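Nucleoporin nup120 (Schizosaccharomyces pombe, PDB 4GQ2) serves as a structural component of the nuclear pore complex, where nucleoporins build the pore and can act as docking partners for transport factors. Local coordinates at residues E421-H426 / L498-W503; H430-E435 / Y512-G517. All blocks are in the same frame, centred on the assembly; numbering follows the deposited sequence.

Interaction 1 (E421-H426 / L498-W503); sequences EIWLQH and LLYNEW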
ATOM      1  N   GLU A 421       5.829  12.817  -0.814  1.00 34.26           N
ATOM      2  CA  GLU A 421       5.326  11.522  -1.293  1.00 35.67           C
ATOM      3  C   GLU A 421       6.236  10.368  -0.882  1.00 34.79           C
ATOM      4  O   GLU A 421       5.763   9.368  -0.335  1.00 49.25           O
ATOM      5  CB  GLU A 421       5.161  11.519  -2.808  1.00 32.07           C
ATOM      6  CG  GLU A 421       4.125  12.497  -3.335  1.00 36.68           C
ATOM      7  CD  GLU A 421       4.506  13.036  -4.705  1.00 43.60           C
ATOM      8  OE1 GLU A 421       5.131  14.133  -4.791  1.00 33.34           O
ATOM      9  OE2 GLU A 421       4.190  12.347  -5.697  1.00 34.93           O
ATOM     10  N   ILE A 422       7.537  10.521  -1.120  1.00 36.92           N
ATOM     11  CA  ILE A 422       8.510   9.452  -0.850  1.00 35.59           C
ATOM     12  C   ILE A 422       8.667   9.160   0.640  1.00 38.58           C
ATOM     13  O   ILE A 422       8.630   7.994   1.055  1.00 45.26           O
ATOM     14  CB  ILE A 422       9.883   9.745  -1.487  1.00 36.36           C
ATOM     15  CG1 ILE A 422       9.753   9.851  -3.015  1.00 32.39           C
ATOM     16  CG2 ILE A 422      10.892   8.673  -1.092  1.00 33.23           C
ATOM     17  CD1 ILE A 422      10.924  10.546  -3.688  1.00 39.42           C
ATOM     18  N   TRP A 423       8.820  10.212   1.443  1.00 32.94           N
ATOM     19  CA  TRP A 423       8.935  10.042   2.902  1.00 35.08           C
ATOM     20  C   TRP A 423       7.687   9.485   3.532  1.00 31.80           C
ATOM     21  O   TRP A 423       7.761   8.668   4.440  1.00 33.49           O
ATOM     22  CB  TRP A 423       9.320  11.351   3.574  1.00 34.62           C
ATOM     23  CG  TRP A 423      10.808  11.555   3.708  1.00 36.10           C
ATOM     24  CD1 TRP A 423      11.593  12.528   3.094  1.00 38.99           C
ATOM     25  CD2 TRP A 423      11.744  10.777   4.537  1.00 34.66           C
ATOM     26  NE1 TRP A 423      12.914  12.406   3.475  1.00 39.90           N
ATOM     27  CE2 TRP A 423      13.071  11.377   4.333  1.00 35.31           C
ATOM     28  CE3 TRP A 423      11.622   9.680   5.383  1.00 37.20           C
ATOM     29  CZ2 TRP A 423      14.206  10.881   4.957  1.00 37.32           C
ATOM     30  CZ3 TRP A 423      12.777   9.193   6.012  1.00 40.15           C
ATOM     31  CH2 TRP A 423      14.036   9.783   5.803  1.00 38.27           C
ATOM     32  N   LEU A 424       6.526   9.920   3.053  1.00 34.44           N
ATOM     33  CA  LEU A 424       5.253   9.433   3.570  1.00 32.51           C
ATOM     34  C   LEU A 424       5.114   7.936   3.286  1.00 39.14           C
ATOM     35  O   LEU A 424       4.768   7.165   4.181  1.00 37.61           O
ATOM     36  CB  LEU A 424       4.094  10.205   2.950  1.00 30.20           C
ATOM     37  CG  LEU A 424       2.691  10.009   3.515  1.00 35.49           C
ATOM     38  CD1 LEU A 424       2.573  10.689   4.871  1.00 41.57           C
ATOM     39  CD2 LEU A 424       1.643  10.547   2.545  1.00 26.27           C
ATOM     40  N   GLN A 425       5.403   7.530   2.049  1.00 34.70           N
ATOM     41  CA  GLN A 425       5.396   6.112   1.701  1.00 43.66           C
ATOM     42  C   GLN A 425       6.296   5.300   2.627  1.00 44.05           C
ATOM     43  O   GLN A 425       5.863   4.297   3.193  1.00 41.80           O
ATOM     44  CB  GLN A 425       5.800   5.884   0.245  1.00 51.89           C
ATOM     45  CG  GLN A 425       4.629   5.549  -0.666  1.00 66.07           C
ATOM     46  CD  GLN A 425       4.871   4.304  -1.517  1.00 79.73           C
ATOM     47  OE1 GLN A 425       4.023   3.914  -2.320  1.00 77.12           O
ATOM     48  NE2 GLN A 425       6.027   3.671  -1.334  1.00 75.79           N
ATOM     49  N   HIS A 426       7.529   5.766   2.801  1.00 40.34           N
ATOM     50  CA  HIS A 426       8.508   5.093   3.639  1.00 42.56           C
ATOM     51  C   HIS A 426       8.079   4.930   5.078  1.00 43.86           C
ATOM     52  O   HIS A 426       8.254   3.865   5.667  1.00 59.37           O
ATOM     53  CB  HIS A 426       9.855   5.812   3.568  1.00 51.50           C
ATOM     54  CG  HIS A 426      10.873   5.276   4.541  1.00 67.60           C
ATOM     55  ND1 HIS A 426      11.103   5.849   5.737  1.00 85.68           N
ATOM     56  CD2 HIS A 426      11.703   4.159   4.474  1.00 82.01           C
ATOM     57  CE1 HIS A 426      12.040   5.146   6.398  1.00 90.23           C
ATOM     58  NE2 HIS A 426      12.407   4.112   5.624  1.00 89.95           N
ATOM     59  N   LEU A 498      15.195  21.686   3.654  1.00 37.36           N
ATOM     60  CA  LEU A 498      14.558  21.814   4.968  1.00 38.49           C
ATOM     61  C   LEU A 498      13.342  20.886   5.104  1.00 35.79           C
ATOM     62  O   LEU A 498      13.134  20.287   6.158  1.00 38.68           O
ATOM     63  CB  LEU A 498      14.168  23.270   5.264  1.00 46.85           C
ATOM     64  CG  LEU A 498      15.264  24.332   5.432  1.00 50.53           C
ATOM     65  CD1 LEU A 498      14.624  25.710   5.493  1.00 45.96           C
ATOM     66  CD2 LEU A 498      16.122  24.097   6.669  1.00 38.56           C
ATOM     67  N   LEU A 499      12.548  20.767   4.041  1.00 29.17           N
ATOM     68  CA  LEU A 499      11.424  19.825   4.023  1.00 35.68           C
ATOM     69  C   LEU A 499      11.918  18.386   4.238  1.00 34.35           C
ATOM     70  O   LEU A 499      11.342  17.640   5.033  1.00 42.51           O
ATOM     71  CB  LEU A 499      10.621  19.947   2.717  1.00 31.66           C
ATOM     72  CG  LEU A 499       9.328  19.133   2.527  1.00 32.43           C
ATOM     73  CD1 LEU A 499       8.246  19.508   3.529  1.00 27.32           C
ATOM     74  CD2 LEU A 499       8.792  19.285   1.109  1.00 27.03           C
ATOM     75  N   TYR A 500      12.992  18.017   3.543  1.00 31.70           N
ATOM     76  CA  TYR A 500      13.583  16.680   3.653  1.00 32.32           C
ATOM     77  C   TYR A 500      13.988  16.393   5.094  1.00 37.12           C
ATOM     78  O   TYR A 500      13.666  15.328   5.639  1.00 36.99           O
ATOM     79  CB  TYR A 500      14.803  16.543   2.722  1.00 37.23           C
ATOM     80  CG  TYR A 500      15.425  15.160   2.712  1.00 37.05           C
ATOM     81  CD1 TYR A 500      16.272  14.742   3.741  1.00 34.76           C
ATOM     82  CD2 TYR A 500      15.150  14.263   1.684  1.00 33.62           C
ATOM     83  CE1 TYR A 500      16.822  13.470   3.745  1.00 35.37           C
ATOM     84  CE2 TYR A 500      15.707  12.995   1.671  1.00 37.88           C
ATOM     85  CZ  TYR A 500      16.544  12.604   2.700  1.00 39.61           C
ATOM     86  OH  TYR A 500      17.083  11.338   2.684  1.00 39.81           O
ATOM     87  N   ASN A 501      14.684  17.349   5.708  1.00 38.35           N
ATOM     88  CA  ASN A 501      15.197  17.192   7.074  1.00 35.42           C
ATOM     89  C   ASN A 501      14.101  17.088   8.125  1.00 36.19           C
ATOM     90  O   ASN A 501      14.237  16.347   9.104  1.00 45.31           O
ATOM     91  CB  ASN A 501      16.161  18.332   7.434  1.00 34.37           C
ATOM     92  CG  ASN A 501      17.445  18.305   6.616  1.00 36.03           C
ATOM     93  OD1 ASN A 501      17.778  17.308   5.966  1.00 43.36           O
ATOM     94  ND2 ASN A 501      18.176  19.406   6.651  1.00 34.48           N
ATOM     95  N   GLU A 502      13.019  17.832   7.933  1.00 32.79           N
ATOM     96  CA  GLU A 502      11.881  17.712   8.835  1.00 33.76           C
ATOM     97  C   GLU A 502      11.261  16.311   8.743  1.00 32.00           C
ATOM     98  O   GLU A 502      10.987  15.678   9.764  1.00 39.00           O
ATOM     99  CB  GLU A 502      10.843  18.806   8.573  1.00 32.71           C
ATOM    100  CG  GLU A 502       9.761  18.913   9.645  1.00 38.74           C
ATOM    101  CD  GLU A 502      10.279  19.314  11.023  1.00 40.56           C
ATOM    102  OE1 GLU A 502       9.446  19.557  11.915  1.00 54.33           O
ATOM    103  OE2 GLU A 502      11.503  19.392  11.232  1.00 44.57           O
ATOM    104  N   TRP A 503      11.054  15.825   7.524  1.00 29.29           N
ATOM    105  CA  TRP A 503      10.565  14.451   7.335  1.00 32.48           C
ATOM    106  C   TRP A 503      11.491  13.469   7.993  1.00 33.38           C
ATOM    107  O   TRP A 503      11.048  12.595   8.733  1.00 39.37           O
ATOM    108  CB  TRP A 503      10.422  14.130   5.858  1.00 31.64           C
ATOM    109  CG  TRP A 503       9.135  14.605   5.227  1.00 30.14           C
ATOM    110  CD1 TRP A 503       8.964  15.645   4.323  1.00 40.78           C
ATOM    111  CD2 TRP A 503       7.794  14.053   5.424  1.00 29.65           C
ATOM    112  NE1 TRP A 503       7.647  15.769   3.960  1.00 36.64           N
ATOM    113  CE2 TRP A 503       6.895  14.844   4.582  1.00 32.64           C
ATOM    114  CE3 TRP A 503       7.266  13.008   6.181  1.00 36.61           C
ATOM    115  CZ2 TRP A 503       5.530  14.593   4.525  1.00 34.68           C
ATOM    116  CZ3 TRP A 503       5.894  12.763   6.113  1.00 31.34           C
ATOM    117  CH2 TRP A 503       5.049  13.536   5.305  1.00 36.05           C
TER
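The indole nitrogen of Trp423 comes down on the ring of Tyr500, with NE1 3.4 Å from Tyr500 CE2 and displaced toward the ring's rim. The edge of the Trp423 indole meets the tyrosine face with the planes at 72°, a T-shaped pair. Further along the same edge Trp423 CZ2 approaches Tyr500 CZ at 3.7 Å, so the indole lies across the phenol ring. A chi1 of -177° turns CG of Tyr500 away from the backbone nitrogen, which carries the ring round toward helix 419-428 even though its CB is not aimed there. The Tyr500 hydroxyl is bonded to the backbone N of Phe408, which fixes the far end of the ring.

Trp503 treats the same indole differently. The two tryptophan planes are almost exactly parallel but slid past each other in opposite directions, and their rings barely overlap. The overlap is instead methylene on ring: Trp503 CB sits over the face of the five-membered ring of Trp423, 3.5 Å from its centroid, as a CH-pi contact. In return Trp423 CB lies 3.6 Å from Trp503 CD2. Leu424 CD1 extends the packing to the outer benzo carbon Trp503 CH2, at 3.8 Å.

The segment axes run nearly parallel, at 8° and 10.5 Å apart, and the three aromatic rings fill the space between them. Were Trp423 cut back to an alanine, the Tyr500 face would probably lose its edge-on partner and Trp503 CB its ring, leaving a gap between the helices. Trp503 NE1 is bonded to Ser420 OG, so this polar atom is satisfied. Cohesion between 421-426 and 498-503 thus rests on dispersion and ring electrostatics, while the polar ends of Tyr500 and Trp503 orient their rings through partners beyond both segments.

Interaction 2 (H430-E435 / Y512-G517); sequences HNTSIE and YLDHFG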
ATOM      1  N   HIS A 430       6.647   0.930   6.903  1.00 72.55           N
ATOM      2  CA  HIS A 430       7.862   0.559   7.620  1.00 82.04           C
ATOM      3  C   HIS A 430       7.702  -0.546   8.632  1.00 84.79           C
ATOM      4  O   HIS A 430       8.688  -1.003   9.213  1.00 89.36           O
ATOM      5  CB  HIS A 430       8.494   1.788   8.261  1.00 82.75           C
ATOM      6  CG  HIS A 430       9.980   1.658   8.468  1.00 87.87           C
ATOM      7  ND1 HIS A 430      10.535   1.542   9.688  1.00109.60           N
ATOM      8  CD2 HIS A 430      11.028   1.609   7.551  1.00 87.62           C
ATOM      9  CE1 HIS A 430      11.870   1.435   9.563  1.00120.20           C
ATOM     10  NE2 HIS A 430      12.170   1.476   8.253  1.00105.88           N
ATOM     11  N   ASN A 431       6.462  -0.991   8.842  1.00 72.08           N
ATOM     12  CA  ASN A 431       6.149  -2.035   9.826  1.00 67.70           C
ATOM     13  C   ASN A 431       6.279  -1.581  11.288  1.00 61.38           C
ATOM     14  O   ASN A 431       6.393  -2.402  12.200  1.00 52.81           O
ATOM     15  CB  ASN A 431       6.963  -3.317   9.569  1.00 80.90           C
ATOM     16  CG  ASN A 431       6.739  -3.886   8.178  1.00 96.33           C
ATOM     17  OD1 ASN A 431       6.790  -3.163   7.181  1.00 94.62           O
ATOM     18  ND2 ASN A 431       6.499  -5.193   8.105  1.00 94.51           N
ATOM     19  N   THR A 432       6.259  -0.269  11.502  1.00 53.52           N
ATOM     20  CA  THR A 432       6.186   0.286  12.837  1.00 48.94           C
ATOM     21  C   THR A 432       4.703   0.380  13.206  1.00 51.29           C
ATOM     22  O   THR A 432       3.842   0.325  12.327  1.00 48.07           O
ATOM     23  CB  THR A 432       6.843   1.686  12.928  1.00 49.66           C
ATOM     24  OG1 THR A 432       6.022   2.647  12.267  1.00 46.77           O
ATOM     25  CG2 THR A 432       8.231   1.696  12.303  1.00 51.71           C
ATOM     26  N   SER A 433       4.412   0.518  14.498  1.00 41.78           N
ATOM     27  CA  SER A 433       3.036   0.640  14.971  1.00 43.78           C
ATOM     28  C   SER A 433       2.444   1.998  14.632  1.00 41.10           C
ATOM     29  O   SER A 433       3.158   2.995  14.541  1.00 41.26           O
ATOM     30  CB  SER A 433       2.965   0.449  16.485  1.00 49.66           C
ATOM     31  OG  SER A 433       3.499   1.590  17.148  1.00 52.55           O
ATOM     32  N   ILE A 434       1.124   2.017  14.483  1.00 39.17           N
ATOM     33  CA  ILE A 434       0.360   3.240  14.295  1.00 39.58           C
ATOM     34  C   ILE A 434       0.523   4.197  15.479  1.00 40.06           C
ATOM     35  O   ILE A 434       0.596   5.414  15.285  1.00 37.97           O
ATOM     36  CB  ILE A 434      -1.126   2.920  13.971  1.00 44.26           C
ATOM     37  CG1 ILE A 434      -1.363   3.025  12.460  1.00 44.91           C
ATOM     38  CG2 ILE A 434      -2.092   3.870  14.671  1.00 45.33           C
ATOM     39  CD1 ILE A 434      -0.752   1.906  11.645  1.00 56.90           C
ATOM     40  N   GLU A 435       0.616   3.649  16.692  1.00 35.89           N
ATOM     41  CA  GLU A 435       0.724   4.489  17.886  1.00 39.10           C
ATOM     42  C   GLU A 435       1.971   5.361  17.882  1.00 36.48           C
ATOM     43  O   GLU A 435       1.894   6.543  18.211  1.00 39.72           O
ATOM     44  CB  GLU A 435       0.629   3.674  19.175  1.00 38.32           C
ATOM     45  CG  GLU A 435      -0.783   3.217  19.502  1.00 43.26           C
ATOM     46  CD  GLU A 435      -1.176   1.952  18.757  1.00 45.45           C
ATOM     47  OE1 GLU A 435      -0.286   1.296  18.169  1.00 46.26           O
ATOM     48  OE2 GLU A 435      -2.373   1.605  18.766  1.00 42.62           O
ATOM     49  N   TYR A 512      12.335   5.649  16.654  1.00 40.53           N
ATOM     50  CA  TYR A 512      12.901   5.668  18.007  1.00 44.58           C
ATOM     51  C   TYR A 512      11.882   5.209  19.047  1.00 45.15           C
ATOM     52  O   TYR A 512      12.186   4.388  19.912  1.00 47.97           O
ATOM     53  CB  TYR A 512      13.462   7.053  18.364  1.00 44.01           C
ATOM     54  CG  TYR A 512      13.851   7.197  19.818  1.00 46.80           C
ATOM     55  CD1 TYR A 512      15.059   6.674  20.304  1.00 48.90           C
ATOM     56  CD2 TYR A 512      13.006   7.850  20.715  1.00 44.87           C
ATOM     57  CE1 TYR A 512      15.406   6.806  21.643  1.00 44.65           C
ATOM     58  CE2 TYR A 512      13.342   7.984  22.050  1.00 51.29           C
ATOM     59  CZ  TYR A 512      14.536   7.464  22.514  1.00 50.14           C
ATOM     60  OH  TYR A 512      14.836   7.615  23.846  1.00 45.39           O
ATOM     61  N   LEU A 513      10.670   5.740  18.951  1.00 47.28           N
ATOM     62  CA  LEU A 513       9.599   5.347  19.853  1.00 45.24           C
ATOM     63  C   LEU A 513       9.203   3.898  19.631  1.00 50.47           C
ATOM     64  O   LEU A 513       9.042   3.140  20.595  1.00 49.03           O
ATOM     65  CB  LEU A 513       8.383   6.246  19.656  1.00 46.64           C
ATOM     66  CG  LEU A 513       8.537   7.722  20.027  1.00 42.45           C
ATOM     67  CD1 LEU A 513       7.234   8.426  19.711  1.00 41.75           C
ATOM     68  CD2 LEU A 513       8.902   7.898  21.494  1.00 38.10           C
ATOM     69  N   ASP A 514       9.065   3.512  18.362  1.00 40.22           N
ATOM     70  CA  ASP A 514       8.517   2.208  18.038  1.00 36.71           C
ATOM     71  C   ASP A 514       9.450   1.087  18.410  1.00 33.64           C
ATOM     72  O   ASP A 514       9.006  -0.027  18.664  1.00 35.69           O
ATOM     73  CB  ASP A 514       8.161   2.080  16.561  1.00 36.95           C
ATOM     74  CG  ASP A 514       7.346   0.829  16.282  1.00 36.42           C
ATOM     75  OD1 ASP A 514       6.178   0.759  16.719  1.00 40.26           O
ATOM     76  OD2 ASP A 514       7.876  -0.093  15.647  1.00 38.45           O
ATOM     77  N   HIS A 515      10.741   1.390  18.429  1.00 32.72           N
ATOM     78  CA  HIS A 515      11.768   0.415  18.756  1.00 36.60           C
ATOM     79  C   HIS A 515      11.685  -0.076  20.178  1.00 36.01           C
ATOM     80  O   HIS A 515      12.100  -1.194  20.472  1.00 40.26           O
ATOM     81  CB  HIS A 515      13.154   0.973  18.437  1.00 37.81           C
ATOM     82  CG  HIS A 515      14.251  -0.052  18.517  1.00 43.89           C
ATOM     83  ND1 HIS A 515      14.116  -1.303  18.015  1.00 45.72           N
ATOM     84  CD2 HIS A 515      15.531   0.020  19.060  1.00 41.24           C
ATOM     85  CE1 HIS A 515      15.250  -1.994  18.228  1.00 40.29           C
ATOM     86  NE2 HIS A 515      16.117  -1.185  18.870  1.00 43.14           N
ATOM     87  N   PHE A 516      11.122   0.735  21.069  1.00 36.17           N
ATOM     88  CA  PHE A 516      10.817   0.272  22.429  1.00 38.21           C
ATOM     89  C   PHE A 516       9.833  -0.901  22.411  1.00 42.15           C
ATOM     90  O   PHE A 516       9.892  -1.778  23.272  1.00 46.70           O
ATOM     91  CB  PHE A 516      10.283   1.422  23.299  1.00 35.08           C
ATOM     92  CG  PHE A 516      11.324   2.453  23.644  1.00 42.84           C
ATOM     93  CD1 PHE A 516      12.381   2.141  24.508  1.00 41.92           C
ATOM     94  CD2 PHE A 516      11.260   3.736  23.104  1.00 43.34           C
ATOM     95  CE1 PHE A 516      13.354   3.083  24.814  1.00 37.62           C
ATOM     96  CE2 PHE A 516      12.227   4.687  23.416  1.00 47.36           C
ATOM     97  CZ  PHE A 516      13.274   4.359  24.271  1.00 47.01           C
ATOM     98  N   GLY A 517       8.940  -0.917  21.419  1.00 38.17           N
ATOM     99  CA  GLY A 517       7.998  -2.018  21.241  1.00 39.58           C
ATOM    100  C   GLY A 517       8.615  -3.319  20.735  1.00 41.70           C
ATOM    101  O   GLY A 517       7.928  -4.346  20.647  1.00 42.48           O
TER
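Asp514 carries the contact of 512-517 with Thr432 and Ser433. Just before it in the chain, Leu513 packs on Val439 of helix 434-443. Asp514 itself sends its carboxylate straight to the turn ahead of that helix. OD1 of Asp514 accepts two bonds from one residue. Ser433 N donates to it at 2.8 Å with an angle of 164° at the hydrogen, coming from well above the carboxylate plane. The hydroxyl approaches differently: Ser433 OG also donates to Asp514 OD1 at 2.8 Å, but nearly in line with the C-O bond. Because OG stands between the backbone N and the carbonyl carbon of Ser433 (chi1 73°), the amide and hydroxyl can converge on the one oxygen.

The other oxygen, Asp514 OD2, rests against Thr432, 3.4 Å from its CB, and makes a salt bridge with Lys539. That lysine, together with the two Ser433 donors, would be expected to favour the charged carboxylate. Ser433 is the N-cap of helix 434-443, its side chain also capping a backbone N of the first turn, so the aspartate binds the very residue that caps the helix.

Past the aspartate, Gly517 N bonds back to Asp514 O at 2.9 Å. The last turns of helix 492-515 meet the start of helix 434-443, and helix 46-55 borders both, with Phe51 on Ser433 and Glu48 on Phe516; Gly517 is tied by backbone bonds to Asn538, just ahead of strand 539-544.

In the fold
Both contacts use helix 492-515, interaction 1 in its first half and interaction 2 at its C-terminal end, with centres about 17 Å apart. Interaction 1 pairs it with helix 419-428, interaction 2 with the turn leading into helix 434-443, the next helix in the chain, so 421-426, 430-435, 498-503 and 512-517 alternate. Interaction 1 is wholly aromatic and apolar across its segments; interaction 2 is polar and built on one carboxylate. This helical part enters the chain between strands 390-395 and 520-525 of one mixed sheet, consistent with a helical insertion in the beta-propeller. Interaction 2, through Lys539 of strand 539-544, lies next to that sheet.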